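Local coordinates for protein uncharacterized HTH-type transcriptional regulator yydK (Bacillus subtilis subsp. subtilis, PDB 3BWG) that probably binds DNA as a GntR-family transcription factor, pairing a winged helix-turn-helix domain with a UTRA domain likely to sense an effector, at residues 126-131 with 155-160; 134-139 with 191-196; 114-119 with 213-218; 120-125 with 144-149. All blocks are in the same frame, centred on the assembly; numbering follows the deposited sequence.

Contact 1 (126-131 with 155-160); sequences VKRVRY and EIVSHS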
loop_
_atom_site.group_PDB
_atom_site.type_symbol
_atom_site.label_atom_id
_atom_site.label_comp_id
_atom_site.label_asym_id
_atom_site.label_seq_id
_atom_site.Cartn_x
_atom_site.Cartn_y
_atom_site.Cartn_z
ATOM N N VAL B 126 9.244 18.179 14.576
ATOM C CA VAL B 126 10.162 18.459 13.481
ATOM C C VAL B 126 9.495 19.020 12.238
ATOM O O VAL B 126 8.386 18.615 11.870
ATOM C CB VAL B 126 11.249 17.322 13.228
ATOM C CG1 VAL B 126 11.166 16.202 14.232
ATOM C CG2 VAL B 126 11.365 16.880 11.760
ATOM N N LYS B 127 10.117 20.041 11.668
ATOM C CA LYS B 127 9.622 20.657 10.466
ATOM C C LYS B 127 10.819 20.632 9.499
ATOM O O LYS B 127 11.905 21.139 9.841
ATOM C CB LYS B 127 9.166 22.086 10.754
ATOM C CG LYS B 127 8.588 22.780 9.516
ATOM C CD LYS B 127 8.434 24.308 9.649
ATOM C CE LYS B 127 7.143 24.648 10.394
ATOM N NZ LYS B 127 7.023 26.151 10.463
ATOM N N ARG B 128 10.649 20.005 8.331
ATOM C CA ARG B 128 11.758 19.882 7.399
ATOM C C ARG B 128 11.312 19.785 5.942
ATOM O O ARG B 128 10.195 19.319 5.618
ATOM C CB ARG B 128 12.701 18.729 7.807
ATOM C CG ARG B 128 12.225 17.322 7.517
ATOM C CD ARG B 128 13.124 16.272 8.138
ATOM N NE ARG B 128 12.438 14.982 8.061
ATOM C CZ ARG B 128 13.011 13.787 8.134
ATOM N NH1 ARG B 128 14.324 13.673 8.307
ATOM N NH2 ARG B 128 12.251 12.706 8.034
ATOM N N VAL B 129 12.164 20.286 5.069
ATOM C CA VAL B 129 11.970 20.110 3.646
ATOM C C VAL B 129 12.964 19.052 3.273
ATOM O O VAL B 129 14.128 19.065 3.738
ATOM C CB VAL B 129 12.206 21.422 2.841
ATOM C CG1 VAL B 129 11.993 21.226 1.295
ATOM C CG2 VAL B 129 11.299 22.542 3.382
ATOM N N ARG B 130 12.503 18.104 2.472
ATOM C CA ARG B 130 13.383 17.040 2.004
ATOM C C ARG B 130 13.613 17.140 0.493
ATOM O O ARG B 130 12.774 17.687 -0.213
ATOM C CB ARG B 130 12.868 15.673 2.452
ATOM C CG ARG B 130 12.329 15.662 3.886
ATOM C CD ARG B 130 12.149 14.224 4.381
ATOM N NE ARG B 130 13.486 13.616 4.578
ATOM C CZ ARG B 130 13.696 12.309 4.719
ATOM N NH1 ARG B 130 12.658 11.466 4.700
ATOM N NH2 ARG B 130 14.938 11.846 4.913
ATOM N N TYR B 131 14.776 16.661 0.026
ATOM C CA TYR B 131 15.211 16.785 -1.378
ATOM C C TYR B 131 15.689 15.449 -1.972
ATOM O O TYR B 131 16.357 14.655 -1.299
ATOM C CB TYR B 131 16.354 17.795 -1.531
ATOM C CG TYR B 131 16.062 19.183 -1.038
ATOM C CD1 TYR B 131 15.906 20.256 -1.926
ATOM C CD2 TYR B 131 15.975 19.439 0.329
ATOM C CE1 TYR B 131 15.631 21.578 -1.438
ATOM C CE2 TYR B 131 15.715 20.708 0.821
ATOM C CZ TYR B 131 15.526 21.763 -0.039
ATOM O OH TYR B 131 15.252 22.988 0.539
ATOM N N GLU B 155 21.426 16.379 13.710
ATOM C CA GLU B 155 22.028 15.354 12.855
ATOM C C GLU B 155 21.073 14.191 12.510
ATOM O O GLU B 155 20.942 13.801 11.347
ATOM C CB GLU B 155 23.339 14.842 13.449
ATOM C CG GLU B 155 23.926 13.666 12.680
ATOM C CD GLU B 155 25.331 13.292 13.094
ATOM O OE1 GLU B 155 25.925 13.941 13.985
ATOM O OE2 GLU B 155 25.865 12.344 12.498
ATOM N N ILE B 156 20.409 13.643 13.523
ATOM C CA ILE B 156 19.465 12.545 13.309
ATOM C C ILE B 156 18.357 12.966 12.323
ATOM O O ILE B 156 18.054 12.256 11.368
ATOM C CB ILE B 156 18.852 12.079 14.661
ATOM C CG1 ILE B 156 19.926 11.416 15.539
ATOM C CG2 ILE B 156 17.689 11.150 14.433
ATOM C CD1 ILE B 156 19.606 11.434 17.044
ATOM N N VAL B 157 17.765 14.128 12.588
ATOM C CA VAL B 157 16.617 14.680 11.863
ATOM C C VAL B 157 16.960 15.210 10.436
ATOM O O VAL B 157 16.086 15.357 9.599
ATOM C CB VAL B 157 15.983 15.760 12.749
ATOM C CG1 VAL B 157 15.232 16.699 11.960
ATOM C CG2 VAL B 157 15.099 15.105 13.879
ATOM N N SER B 158 18.228 15.463 10.141
ATOM C CA SER B 158 18.605 15.672 8.742
ATOM C C SER B 158 18.935 14.380 8.004
ATOM O O SER B 158 19.168 14.403 6.810
ATOM C CB SER B 158 19.701 16.704 8.563
ATOM O OG SER B 158 20.611 16.634 9.580
ATOM N N HIS B 159 18.918 13.250 8.706
ATOM C CA HIS B 159 19.084 11.961 8.040
ATOM C C HIS B 159 17.851 11.053 8.169
ATOM O O HIS B 159 16.728 11.517 7.979
ATOM C CB HIS B 159 20.396 11.324 8.492
ATOM C CG HIS B 159 21.584 12.159 8.144
ATOM N ND1 HIS B 159 22.232 12.961 9.062
ATOM C CD2 HIS B 159 22.206 12.373 6.954
ATOM C CE1 HIS B 159 23.220 13.604 8.461
ATOM N NE2 HIS B 159 23.219 13.271 7.181
ATOM N N SER B 160 18.052 9.783 8.504
ATOM C CA SER B 160 16.949 8.849 8.742
ATOM C C SER B 160 16.608 8.746 10.220
ATOM O O SER B 160 17.338 8.144 11.027
ATOM C CB SER B 160 17.256 7.465 8.170
ATOM O OG SER B 160 16.085 6.670 8.246
HETATM O O HOH W 1 13.589 10.133 8.309
#
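Arg128 sets CG in the crowded position between its backbone N and carbonyl carbon (chi1 76°), then runs extended from CG to NE, so that its guanidinium leaves the strand and arrives at the end of the short helix 154-157. Val157 holds CG1 anti to its own N, which sets its two methyls against those of Val126. NH1 of Arg128 is shared between two carbonyls: it gives one hydrogen bond to Val157 O at 2.8 Å, from above that carbonyl's plane, and a longer one to His159 O at 3.2 Å, lying in the plane of both groups. Water 1 accepts from Arg128 NH2 at 2.9 Å and returns a weak bond to His159 O. Over one face of the Arg128 guanidinium, Arg130 bends at chi3 (70°) and lays its NE 3.6 Å above the centre of the plane. Two like charges stacked this way would be costly alone, but Glu140 forms a salt bridge with Arg128 NE and Glu91 with Arg130 NH1, while Ser97 takes Arg130 NE. An alanine at Arg128 would probably loosen the turn after the helix, since the bonds to Val157 O and His159 O and the salt bridge to Glu140 all go with the guanidinium. Two residues earlier on the strand, Val126 meets Val157 tip to tip, Val126 CG2 to Val157 CG1 at 3.9 Å. His159 ND1 bonds back to Glu155 O, bracing the same turn. A buried arginine on a strand, bonded to carbonyls at and just past a helix end, ties the short helix to the antiparallel sheet of the UTRA domain.

Contact 2 (134-139 with 191-196); sequences GQTLCY and EYLGLE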
loop_
_atom_site.group_PDB
_atom_site.type_symbol
_atom_site.label_atom_id
_atom_site.label_comp_id
_atom_site.label_asym_id
_atom_site.label_seq_id
_atom_site.Cartn_x
_atom_site.Cartn_y
_atom_site.Cartn_z
ATOM N N GLY B 134 18.795 17.141 -5.406
ATOM C CA GLY B 134 18.841 18.605 -5.578
ATOM C C GLY B 134 17.488 19.274 -5.821
ATOM O O GLY B 134 17.396 20.508 -5.890
ATOM N N GLN B 135 16.437 18.471 -5.948
ATOM C CA GLN B 135 15.101 18.992 -6.158
ATOM C C GLN B 135 14.262 18.676 -4.907
ATOM O O GLN B 135 14.548 17.703 -4.176
ATOM C CB GLN B 135 14.523 18.391 -7.434
ATOM C CG GLN B 135 15.393 18.634 -8.699
ATOM C CD GLN B 135 15.332 20.079 -9.199
ATOM O OE1 GLN B 135 14.346 20.789 -8.979
ATOM N NE2 GLN B 135 16.387 20.523 -9.880
ATOM N N THR B 136 13.275 19.518 -4.618
ATOM C CA THR B 136 12.387 19.282 -3.471
ATOM C C THR B 136 11.516 18.036 -3.655
ATOM O O THR B 136 10.915 17.820 -4.726
ATOM C CB THR B 136 11.483 20.482 -3.177
ATOM O OG1 THR B 136 10.708 20.759 -4.344
ATOM C CG2 THR B 136 12.312 21.686 -2.831
ATOM N N LEU B 137 11.456 17.231 -2.584
ATOM C CA LEU B 137 10.612 16.042 -2.510
ATOM C C LEU B 137 9.307 16.323 -1.727
ATOM O O LEU B 137 8.190 15.965 -2.155
ATOM C CB LEU B 137 11.397 14.889 -1.855
ATOM C CG LEU B 137 10.566 13.615 -1.590
ATOM C CD1 LEU B 137 10.003 13.016 -2.887
ATOM C CD2 LEU B 137 11.296 12.546 -0.809
ATOM N N CYS B 138 9.459 16.943 -0.564
ATOM C CA CYS B 138 8.352 17.139 0.336
ATOM C C CYS B 138 8.655 18.172 1.396
ATOM O O CYS B 138 9.797 18.584 1.572
ATOM C CB CYS B 138 7.936 15.817 1.008
ATOM S SG CYS B 138 9.192 15.089 2.112
ATOM N N TYR B 139 7.590 18.568 2.075
ATOM C CA TYR B 139 7.602 19.451 3.182
ATOM C C TYR B 139 6.866 18.624 4.244
ATOM O O TYR B 139 5.763 18.119 3.990
ATOM C CB TYR B 139 6.823 20.744 2.813
ATOM C CG TYR B 139 6.435 21.582 4.018
ATOM C CD1 TYR B 139 7.416 22.063 4.897
ATOM C CD2 TYR B 139 5.107 21.875 4.295
ATOM C CE1 TYR B 139 7.083 22.785 6.033
ATOM C CE2 TYR B 139 4.753 22.629 5.427
ATOM C CZ TYR B 139 5.761 23.087 6.291
ATOM O OH TYR B 139 5.458 23.839 7.422
ATOM N N GLU B 191 5.970 27.721 -1.422
ATOM C CA GLU B 191 7.261 28.362 -1.234
ATOM C C GLU B 191 8.369 27.368 -0.779
ATOM O O GLU B 191 9.480 27.355 -1.340
ATOM C CB GLU B 191 7.111 29.569 -0.304
ATOM C CG GLU B 191 8.394 29.986 0.399
ATOM C CD GLU B 191 8.399 31.434 0.824
ATOM O OE1 GLU B 191 7.401 32.164 0.568
ATOM O OE2 GLU B 191 9.431 31.850 1.412
ATOM N N TYR B 192 8.071 26.534 0.217
ATOM C CA TYR B 192 9.019 25.461 0.608
ATOM C C TYR B 192 9.355 24.526 -0.563
ATOM O O TYR B 192 10.525 24.154 -0.757
ATOM C CB TYR B 192 8.472 24.630 1.769
ATOM C CG TYR B 192 8.473 25.331 3.099
ATOM C CD1 TYR B 192 9.645 25.903 3.614
ATOM C CD2 TYR B 192 7.308 25.398 3.868
ATOM C CE1 TYR B 192 9.647 26.561 4.845
ATOM C CE2 TYR B 192 7.304 26.050 5.102
ATOM C CZ TYR B 192 8.474 26.616 5.588
ATOM O OH TYR B 192 8.444 27.237 6.817
ATOM N N LEU B 193 8.346 24.178 -1.370
ATOM C CA LEU B 193 8.557 23.269 -2.514
ATOM C C LEU B 193 9.110 23.931 -3.751
ATOM O O LEU B 193 9.569 23.238 -4.661
ATOM C CB LEU B 193 7.311 22.419 -2.825
ATOM C CG LEU B 193 6.889 21.507 -1.657
ATOM C CD1 LEU B 193 5.618 20.714 -2.011
ATOM C CD2 LEU B 193 7.987 20.544 -1.171
ATOM N N GLY B 194 9.113 25.267 -3.777
ATOM C CA GLY B 194 9.496 26.018 -4.987
ATOM C C GLY B 194 8.516 25.870 -6.143
ATOM O O GLY B 194 8.916 25.915 -7.299
ATOM N N LEU B 195 7.238 25.672 -5.831
ATOM C CA LEU B 195 6.192 25.546 -6.854
ATOM C C LEU B 195 5.224 26.712 -6.669
ATOM O O LEU B 195 5.443 27.536 -5.796
ATOM C CB LEU B 195 5.444 24.217 -6.732
ATOM C CG LEU B 195 6.295 22.944 -6.842
ATOM C CD1 LEU B 195 5.491 21.726 -6.397
ATOM C CD2 LEU B 195 6.834 22.826 -8.267
ATOM N N GLU B 196 4.167 26.780 -7.470
ATOM C CA GLU B 196 3.153 27.842 -7.332
ATOM C C GLU B 196 1.988 27.371 -6.445
ATOM O O GLU B 196 1.624 26.199 -6.480
ATOM C CB GLU B 196 2.617 28.224 -8.698
ATOM C CG GLU B 196 3.707 28.443 -9.732
ATOM C CD GLU B 196 3.223 28.292 -11.168
ATOM O OE1 GLU B 196 4.018 27.786 -11.989
ATOM O OE2 GLU B 196 2.068 28.681 -11.489
#
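Two hydrogen bonds grip Thr136 OG1: it donates to Leu193 O at 2.7 Å, in the carbonyl plane and on a lone pair, and accepts from Asn224 ND2 of the neighbouring strand. A chi1 of 58° puts Thr136 OG1 in the crowded position between backbone N and carbonyl carbon, while Thr136 CG2 rests 3.7 Å from Tyr192 O. Tyr139, CG anti to its backbone N, forms an offset stack with Tyr192; the ring centroids are 4.4 Å apart and the planes 19° from parallel. Tyr192 CD2 sits over one face of the Tyr139 ring, displaced toward the rim, at 3.4 Å from Tyr139 CE1. Between these two grips, Leu193 CD2 presses on the strand backbone, 3.6 Å from Cys138 C. Leu137 and Cys138 both face Arg130 in a classic beta bulge, and Gly194, with positive phi, closes the helix in a Schellman motif. A serine at Tyr139 removes the ring that stacks on Tyr192 and would probably weaken the seating of the helix. The end of helix 187-193 is thus seated on strand 135-145 of the UTRA sheet. One directional bond therefore fixes the helix end, and an aromatic and aliphatic surface carries the rest.

Contact 3 (114-119 with 213-218); sequences NLNIGM and GQPFDY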
loop_
_atom_site.group_PDB
_atom_site.type_symbol
_atom_site.label_atom_id
_atom_site.label_comp_id
_atom_site.label_asym_id
_atom_site.label_seq_id
_atom_site.Cartn_x
_atom_site.Cartn_y
_atom_site.Cartn_z
ATOM N N ASN B 114 -3.688 11.521 17.436
ATOM C CA ASN B 114 -3.003 10.509 16.607
ATOM C C ASN B 114 -1.862 9.724 17.324
ATOM O O ASN B 114 -1.619 8.567 17.042
ATOM C CB ASN B 114 -2.519 11.118 15.299
ATOM C CG ASN B 114 -3.655 11.495 14.386
ATOM O OD1 ASN B 114 -4.076 10.707 13.550
ATOM N ND2 ASN B 114 -4.171 12.700 14.548
ATOM N N LEU B 115 -1.173 10.368 18.244
ATOM C CA LEU B 115 -0.199 9.683 19.090
ATOM C C LEU B 115 -0.813 8.984 20.298
ATOM O O LEU B 115 -0.117 8.307 21.040
ATOM C CB LEU B 115 0.865 10.680 19.554
ATOM C CG LEU B 115 1.766 11.199 18.436
ATOM C CD1 LEU B 115 2.648 12.295 19.018
ATOM C CD2 LEU B 115 2.604 10.025 17.786
ATOM N N ASN B 116 -2.113 9.177 20.520
ATOM C CA ASN B 116 -2.782 8.655 21.707
ATOM C C ASN B 116 -2.225 9.160 22.999
ATOM O O ASN B 116 -2.054 8.366 23.919
ATOM C CB ASN B 116 -2.603 7.130 21.794
ATOM C CG ASN B 116 -3.795 6.404 21.383
ATOM O OD1 ASN B 116 -4.152 6.381 20.190
ATOM N ND2 ASN B 116 -4.489 5.819 22.372
ATOM N N ILE B 117 -1.896 10.433 23.086
ATOM C CA ILE B 117 -1.325 10.949 24.331
ATOM C C ILE B 117 -2.147 12.073 24.950
ATOM O O ILE B 117 -3.035 12.661 24.310
ATOM C CB ILE B 117 0.127 11.413 24.152
ATOM C CG1 ILE B 117 0.252 12.397 22.968
ATOM C CG2 ILE B 117 1.040 10.189 24.046
ATOM C CD1 ILE B 117 1.667 12.964 22.800
ATOM N N GLY B 118 -1.856 12.360 26.211
ATOM C CA GLY B 118 -2.426 13.545 26.854
ATOM C C GLY B 118 -1.770 14.761 26.208
ATOM O O GLY B 118 -0.630 14.675 25.683
HETATM N N MSE B 119 -2.468 15.894 26.239
HETATM C CA MSE B 119 -1.904 17.124 25.671
HETATM C C MSE B 119 -0.783 17.761 26.499
HETATM O O MSE B 119 -0.058 18.651 26.011
HETATM C CB MSE B 119 -3.010 18.115 25.328
HETATM C CG MSE B 119 -3.756 17.700 24.066
HETATM SE SE MSE B 119 -5.347 18.704 23.963
HETATM C CE MSE B 119 -4.476 20.488 23.927
ATOM N N GLY B 213 1.921 -1.822 19.478
ATOM C CA GLY B 213 0.721 -1.108 19.086
ATOM C C GLY B 213 0.698 0.344 19.539
ATOM O O GLY B 213 -0.175 1.099 19.151
ATOM N N GLN B 214 1.668 0.743 20.351
ATOM C CA GLN B 214 1.805 2.122 20.813
ATOM C C GLN B 214 2.298 3.119 19.704
ATOM O O GLN B 214 3.407 2.927 19.135
ATOM C CB GLN B 214 2.761 2.068 21.983
ATOM C CG GLN B 214 2.928 3.340 22.773
ATOM C CD GLN B 214 3.815 3.144 24.036
ATOM O OE1 GLN B 214 4.234 2.029 24.348
ATOM N NE2 GLN B 214 4.091 4.223 24.742
ATOM N N PRO B 215 1.500 4.201 19.401
ATOM C CA PRO B 215 2.012 5.157 18.402
ATOM C C PRO B 215 3.293 5.798 18.906
ATOM O O PRO B 215 3.443 5.990 20.117
ATOM C CB PRO B 215 0.923 6.235 18.324
ATOM C CG PRO B 215 -0.292 5.651 18.934
ATOM C CD PRO B 215 0.188 4.621 19.939
ATOM N N PHE B 216 4.204 6.136 17.990
ATOM C CA PHE B 216 5.422 6.888 18.360
ATOM C C PHE B 216 5.685 8.118 17.477
ATOM O O PHE B 216 6.426 9.021 17.887
ATOM C CB PHE B 216 6.684 5.983 18.416
ATOM C CG PHE B 216 7.176 5.500 17.058
ATOM C CD1 PHE B 216 8.118 6.232 16.328
ATOM C CD2 PHE B 216 6.719 4.307 16.535
ATOM C CE1 PHE B 216 8.591 5.810 15.089
ATOM C CE2 PHE B 216 7.180 3.855 15.266
ATOM C CZ PHE B 216 8.120 4.628 14.550
ATOM N N ASP B 217 5.076 8.148 16.287
ATOM C CA ASP B 217 5.354 9.189 15.256
ATOM C C ASP B 217 4.075 9.488 14.447
ATOM O O ASP B 217 3.461 8.587 13.906
ATOM C CB ASP B 217 6.505 8.693 14.354
ATOM C CG ASP B 217 6.719 9.534 13.070
ATOM O OD1 ASP B 217 6.180 10.626 12.894
ATOM O OD2 ASP B 217 7.520 9.102 12.232
ATOM N N TYR B 218 3.638 10.743 14.441
ATOM C CA TYR B 218 2.580 11.217 13.592
ATOM C C TYR B 218 3.228 12.244 12.702
ATOM O O TYR B 218 3.844 13.202 13.195
ATOM C CB TYR B 218 1.478 11.886 14.427
ATOM C CG TYR B 218 0.426 12.571 13.614
ATOM C CD1 TYR B 218 -0.322 11.854 12.673
ATOM C CD2 TYR B 218 0.145 13.927 13.800
ATOM C CE1 TYR B 218 -1.287 12.480 11.908
ATOM C CE2 TYR B 218 -0.820 14.552 13.065
ATOM C CZ TYR B 218 -1.545 13.823 12.131
ATOM O OH TYR B 218 -2.550 14.440 11.397
HETATM O O HOH W 2 2.573 7.706 21.884
#
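One face of the Tyr218 ring carries the side chain of Asn114, whose amide lies stacked over it with the two planes 8° apart. Asn114 CB makes the CH-pi contact, 3.8 Å from the ring centroid and 21° off the ring normal, and Asn114 CG follows at 3.6 Å from Tyr218 CE1. Both flat groups are held by their polar ends: Asn114 ND2 donates to Glu110 O one turn back, its OD1 takes a hydrogen bond from Arg74 of the second subunit, and Tyr218 OH bonds to Glu205. Leu115, CG anti to its carbonyl carbon, lays CD2 along the strand backbone, 3.4 Å from Asp217 N and 4.0 Å from Tyr218 CB. Pro215 fits against the end of the helix, its CG 3.4 Å from Leu115 O. Water 2 donates to Leu115 O at 2.9 Å and to Pro215 O at 2.6 Å, and so links Leu115 O to the start of the strand beside the apolar Leu115-Pro215 contact. Positive phi at Asn116 belongs to a Schellman motif, which turns the chain away after helix 109-114. A helix C-terminus is thus packed on the beginning of strand 215-224 in the UTRA fold, where the second subunit also touches.

Contact 4 (120-125 with 144-149); sequences DEDIYY and YTKSIV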
loop_
_atom_site.group_PDB
_atom_site.type_symbol
_atom_site.label_atom_id
_atom_site.label_comp_id
_atom_site.label_asym_id
_atom_site.label_seq_id
_atom_site.Cartn_x
_atom_site.Cartn_y
_atom_site.Cartn_z
ATOM N N ASP B 120 -0.612 17.284 27.730
ATOM C CA ASP B 120 0.506 17.764 28.535
ATOM C C ASP B 120 1.751 16.883 28.413
ATOM O O ASP B 120 2.747 17.131 29.101
ATOM C CB ASP B 120 0.103 17.975 30.009
ATOM C CG ASP B 120 0.931 19.085 30.694
ATOM O OD1 ASP B 120 1.534 19.936 29.999
ATOM O OD2 ASP B 120 0.975 19.119 31.941
ATOM N N GLU B 121 1.698 15.872 27.542
ATOM C CA GLU B 121 2.858 15.019 27.301
ATOM C C GLU B 121 3.782 15.676 26.250
ATOM O O GLU B 121 3.313 16.107 25.182
ATOM C CB GLU B 121 2.418 13.614 26.858
ATOM C CG GLU B 121 1.642 12.786 27.902
ATOM C CD GLU B 121 1.486 11.299 27.493
ATOM O OE1 GLU B 121 2.519 10.602 27.265
ATOM O OE2 GLU B 121 0.322 10.833 27.384
ATOM N N ASP B 122 5.071 15.795 26.561
ATOM C CA ASP B 122 6.028 16.402 25.619
ATOM C C ASP B 122 6.168 15.609 24.310
ATOM O O ASP B 122 6.177 14.369 24.308
ATOM C CB ASP B 122 7.417 16.480 26.249
ATOM C CG ASP B 122 7.516 17.515 27.342
ATOM O OD1 ASP B 122 6.619 18.376 27.443
ATOM O OD2 ASP B 122 8.516 17.481 28.089
ATOM N N ILE B 123 6.248 16.312 23.193
ATOM C CA ILE B 123 6.620 15.661 21.939
ATOM C C ILE B 123 7.873 16.359 21.420
ATOM O O ILE B 123 8.093 17.521 21.798
ATOM C CB ILE B 123 5.456 15.629 20.886
ATOM C CG1 ILE B 123 4.849 17.015 20.583
ATOM C CG2 ILE B 123 4.323 14.724 21.396
ATOM C CD1 ILE B 123 5.423 17.755 19.365
ATOM N N TYR B 124 8.697 15.651 20.626
ATOM C CA TYR B 124 9.637 16.309 19.706
ATOM C C TYR B 124 8.913 16.742 18.454
ATOM O O TYR B 124 8.206 15.935 17.848
ATOM C CB TYR B 124 10.749 15.383 19.253
ATOM C CG TYR B 124 11.879 15.375 20.198
ATOM C CD1 TYR B 124 12.069 14.302 21.076
ATOM C CD2 TYR B 124 12.722 16.463 20.274
ATOM C CE1 TYR B 124 13.117 14.306 21.975
ATOM C CE2 TYR B 124 13.772 16.500 21.193
ATOM C CZ TYR B 124 13.972 15.426 22.025
ATOM O OH TYR B 124 15.012 15.473 22.920
ATOM N N TYR B 125 9.115 17.995 18.043
ATOM C CA TYR B 125 8.466 18.484 16.841
ATOM C C TYR B 125 9.492 18.702 15.770
ATOM O O TYR B 125 10.493 19.361 16.009
ATOM C CB TYR B 125 7.748 19.806 17.135
ATOM C CG TYR B 125 7.263 20.555 15.916
ATOM C CD1 TYR B 125 6.083 20.169 15.277
ATOM C CD2 TYR B 125 7.958 21.677 15.416
ATOM C CE1 TYR B 125 5.630 20.832 14.176
ATOM C CE2 TYR B 125 7.485 22.373 14.303
ATOM C CZ TYR B 125 6.319 21.924 13.687
ATOM O OH TYR B 125 5.776 22.552 12.591
ATOM N N TYR B 144 6.851 13.360 17.590
ATOM C CA TYR B 144 7.303 12.120 18.227
ATOM C C TYR B 144 7.066 12.182 19.694
ATOM O O TYR B 144 7.480 13.131 20.322
ATOM C CB TYR B 144 8.808 11.944 17.994
ATOM C CG TYR B 144 9.135 11.860 16.546
ATOM C CD1 TYR B 144 9.365 10.621 15.916
ATOM C CD2 TYR B 144 9.204 13.010 15.790
ATOM C CE1 TYR B 144 9.652 10.573 14.551
ATOM C CE2 TYR B 144 9.483 12.978 14.459
ATOM C CZ TYR B 144 9.705 11.776 13.846
ATOM O OH TYR B 144 9.974 11.832 12.504
ATOM N N THR B 145 6.443 11.147 20.246
ATOM C CA THR B 145 6.222 11.050 21.709
ATOM C C THR B 145 7.555 10.998 22.402
ATOM O O THR B 145 8.294 10.084 22.175
ATOM C CB THR B 145 5.380 9.815 22.082
ATOM O OG1 THR B 145 4.156 9.839 21.324
ATOM C CG2 THR B 145 5.025 9.822 23.576
ATOM N N LYS B 146 7.866 12.000 23.213
ATOM C CA LYS B 146 9.190 12.156 23.827
ATOM C C LYS B 146 9.562 11.058 24.856
ATOM O O LYS B 146 10.726 10.686 24.989
ATOM C CB LYS B 146 9.325 13.566 24.442
ATOM C CG LYS B 146 10.750 13.907 24.776
ATOM C CD LYS B 146 10.979 15.342 25.028
ATOM C CE LYS B 146 12.355 15.561 25.611
ATOM N NZ LYS B 146 12.489 15.039 27.018
ATOM N N SER B 147 8.572 10.507 25.558
ATOM C CA SER B 147 8.866 9.467 26.539
ATOM C C SER B 147 9.193 8.155 25.819
ATOM O O SER B 147 9.754 7.245 26.408
ATOM C CB SER B 147 7.723 9.307 27.528
ATOM O OG SER B 147 6.530 8.943 26.870
ATOM N N ILE B 148 8.863 8.089 24.527
ATOM C CA ILE B 148 9.310 6.987 23.655
ATOM C C ILE B 148 10.633 7.351 22.920
ATOM O O ILE B 148 11.624 6.662 23.044
ATOM C CB ILE B 148 8.218 6.597 22.628
ATOM C CG1 ILE B 148 6.922 6.207 23.381
ATOM C CG2 ILE B 148 8.766 5.439 21.714
ATOM C CD1 ILE B 148 5.728 5.794 22.489
ATOM N N VAL B 149 10.619 8.430 22.143
ATOM C CA VAL B 149 11.807 8.869 21.371
ATOM C C VAL B 149 12.480 9.918 22.223
ATOM O O VAL B 149 12.102 11.101 22.214
ATOM C CB VAL B 149 11.391 9.457 20.022
ATOM C CG1 VAL B 149 12.611 9.860 19.239
ATOM C CG2 VAL B 149 10.481 8.448 19.245
HETATM O O HOH W 3 4.909 11.148 27.511
HETATM O O HOH W 4 6.663 12.684 26.529
#
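The Tyr124 ring meets the aliphatic chain of Lys146, which crosses it obliquely with Lys146 CG 3.7 Å from Tyr124 CE1. The lysine runs extended to CE, which lies 3.8 Å from Tyr124 OH, and turns NZ aside at chi4 (-70°). Val149 O lies at the edge of the same ring, in its plane, 3.4 Å from Tyr124 CE1. Asp122 packs its CB on the lysine chain, while its carboxylate forms a salt bridge with Lys106; the charge of Lys146 is nearby without touching. In the backbone, Tyr124 and Tyr144 form an antiparallel hydrogen-bonded pair: Tyr124 N gives to Tyr144 O at 2.8 Å, and Tyr144 N gives back to Tyr124 O. The CB atoms of Tyr124 and Tyr144 lie on the same face of the sheet, 4.1 Å apart. Lys146 N carries the pairing one step farther, to Asp122 O at 3.1 Å, where water 4 also donates. Water 3 bridges Glu121 OE1 and Ser147 OG. Thr145 O accepts from both Ile148 N and Val149 N, curling the chain as the strand ends. These are the open ends of the beta hairpin 123-132/135-145, where two neighbouring strands of the UTRA sheet part into loops.

Overall arrangement
All four contacts meet on one antiparallel sheet; strand 123-132 serves contacts 1 and 4, and strand 135-145 serves contacts 2 and 4. Contacts 1, 2 and 3 are buried, contact 4 partly so. Contacts 1 and 2 lie nearer the turn of this hairpin and touch through backbone pairing of Arg130 with Leu137 and Cys138; each seats a helix end, the first by buried charge, the second by a hydroxyl and stacked rings. Contacts 3 and 4, with centres about 9 Å apart, share the other end of the sheet, joined by Phe216 O and Thr145 N. Contact 3 is largely apolar with a water link, whereas contact 4 is mainly strand pairing with a water-bridged edge. Only contact 3 is reached by the second subunit.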